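PDB 4R1D: Alpha/beta hydrolase from Pseudomonas aeruginosa PAO1, which acts as the lipase effector Tle4 of the H2 type VI secretion system, binds calcium and is inhibited by its immunity protein Tli4. Local coordinates for the interface of chains A and B. Sequence-based numbering; all coordinates share one arbitrary frame. Chains: chain A, Uncharacterized protein; chain B, Uncharacterized protein.

The interface of chains A and B. Residues chain A 81, 83-84, 87-88, 91; chain B 198, 202, 206, 209, 229.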
# COMPACT_ATOMS: atom_id res chain seq x y z
N MET A 81 -11.76 14.13 -10.47
CA MET A 81 -10.96 15.26 -10.91
C MET A 81 -11.65 16.55 -10.48
O MET A 81 -12.20 17.27 -11.31
CB MET A 81 -10.80 15.25 -12.43
CG MET A 81 -9.92 14.13 -12.96
SD MET A 81 -8.18 14.44 -12.64
CE MET A 81 -7.82 15.72 -13.84
N ASP A 83 -10.25 18.59 -7.72
CA ASP A 83 -9.36 19.42 -6.93
C ASP A 83 -7.98 19.51 -7.57
O ASP A 83 -7.34 18.50 -7.81
CB ASP A 83 -9.23 18.88 -5.51
CG ASP A 83 -8.37 19.75 -4.64
OD1 ASP A 83 -8.84 20.86 -4.28
OD2 ASP A 83 -7.23 19.35 -4.33
N LEU A 84 -7.54 20.73 -7.85
CA LEU A 84 -6.27 20.92 -8.54
C LEU A 84 -5.07 20.24 -7.86
O LEU A 84 -4.31 19.52 -8.51
CB LEU A 84 -6.01 22.42 -8.72
CG LEU A 84 -4.75 22.81 -9.48
CD1 LEU A 84 -4.99 24.15 -10.17
CD2 LEU A 84 -3.53 22.85 -8.57
N SER A 87 -4.94 16.50 -8.01
CA SER A 87 -4.52 16.01 -9.32
C SER A 87 -2.99 16.12 -9.49
O SER A 87 -2.37 15.27 -10.12
CB SER A 87 -5.27 16.72 -10.44
OG SER A 87 -4.73 18.00 -10.72
N ILE A 88 -2.38 17.15 -8.91
CA ILE A 88 -0.92 17.21 -8.88
C ILE A 88 -0.37 16.02 -8.09
O ILE A 88 0.59 15.37 -8.51
CB ILE A 88 -0.41 18.55 -8.31
CG1 ILE A 88 -0.66 19.67 -9.32
CG2 ILE A 88 1.08 18.48 -7.96
CD1 ILE A 88 -0.19 21.03 -8.87
N LEU A 91 -0.52 13.02 -10.25
CA LEU A 91 0.45 13.09 -11.34
C LEU A 91 1.83 12.67 -10.83
O LEU A 91 2.51 11.81 -11.42
CB LEU A 91 0.47 14.51 -11.92
CG LEU A 91 1.58 14.80 -12.93
CD1 LEU A 91 1.44 13.89 -14.15
CD2 LEU A 91 1.53 16.27 -13.34
N PHE B 198 -3.34 12.33 -18.96
CA PHE B 198 -3.65 12.82 -17.63
C PHE B 198 -3.43 14.33 -17.55
O PHE B 198 -4.25 15.06 -17.00
CB PHE B 198 -2.84 12.11 -16.55
CG PHE B 198 -3.33 12.37 -15.16
CD1 PHE B 198 -2.67 13.26 -14.32
CD2 PHE B 198 -4.48 11.76 -14.70
CE1 PHE B 198 -3.13 13.50 -13.05
CE2 PHE B 198 -4.96 12.00 -13.42
CZ PHE B 198 -4.27 12.88 -12.59
N MET B 202 -5.94 17.36 -16.67
CA MET B 202 -5.72 18.39 -15.67
C MET B 202 -5.94 19.79 -16.25
O MET B 202 -6.58 20.64 -15.61
CB MET B 202 -4.31 18.29 -15.08
CG MET B 202 -4.00 17.00 -14.35
SD MET B 202 -2.23 16.92 -13.92
CE MET B 202 -2.13 18.10 -12.57
N PHE B 206 -8.91 22.16 -14.83
CA PHE B 206 -8.47 23.21 -13.91
C PHE B 206 -7.86 24.41 -14.64
O PHE B 206 -6.78 24.31 -15.21
CB PHE B 206 -7.47 22.65 -12.90
CG PHE B 206 -7.97 21.45 -12.14
CD1 PHE B 206 -8.93 21.59 -11.15
CD2 PHE B 206 -7.49 20.18 -12.42
CE1 PHE B 206 -9.40 20.50 -10.45
CE2 PHE B 206 -7.95 19.07 -11.72
CZ PHE B 206 -8.91 19.23 -10.73
N MET B 209 -4.26 25.32 -13.86
CA MET B 209 -3.16 24.48 -14.33
C MET B 209 -2.59 25.02 -15.63
O MET B 209 -3.33 25.53 -16.47
CB MET B 209 -3.63 23.04 -14.56
CG MET B 209 -3.78 22.18 -13.30
SD MET B 209 -2.24 21.95 -12.38
CE MET B 209 -2.23 23.35 -11.32
N VAL B 229 4.81 21.07 -15.57
CA VAL B 229 3.54 21.74 -15.33
C VAL B 229 3.55 22.51 -14.02
O VAL B 229 4.36 22.24 -13.13
CB VAL B 229 2.35 20.74 -15.36
CG1 VAL B 229 2.40 19.90 -16.64
CG2 VAL B 229 2.37 19.85 -14.14
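A:Ser87, on the face of helix 84-95 that meets B:Met202 and B:Phe206, turns its hydroxyl OG back to A:Leu84 O, one turn earlier, in a hydrogen bond of 2.7 Å. OG sits between the backbone N and the carbonyl carbon (chi1 80°), which brings it within reach of that carbonyl, and the donor is tilted 22° from the carbonyl plane. This is part of the interface between the alpha/beta-hydrolase lipase Tle4 (chain A) and its inhibitor, the immunity protein Tli4 (chain B), whose binding protects the producing cell; the largely apolar patch helps hold the two together, and it alone does not show how the active site is affected. The hydroxyl bonded within its own helix is flanked by the methyl of B:Met202 and by B:Phe206 CE2, 3.5 Å from OG. B:Phe206, in the turn between helix 191-205 and strand 209-214, lays one ring face against the start of the lipase helix: A:Leu84 CA stands over the ring centre, 3.7 Å from the centroid, as a CH-pi contact, while CE1 and CZ run under the backbone of A:Asp83. Beyond it A:Leu84 and B:Met209 meet tip to tip, modelled too close for their spacing to carry weight. B:Met202, turned at its last torsion (chi3 74°), sets its methyl CE against A:Ile88 CG1 at 3.9 Å. Its SD lies 3.9 Å from A:Leu91 CD2, and its side chain crosses both residues at about a right angle. The same leucine methyl touches B:Val229 CG2 at 3.8 Å. B:Phe198 points its ring edge at A:Ser87 O, which lies in the ring plane 3.5 Å from CE1. A:Met81, in the loop before helix 84-95, curls its chain so that its methyl CE reaches B:Met202 CA at 3.9 Å.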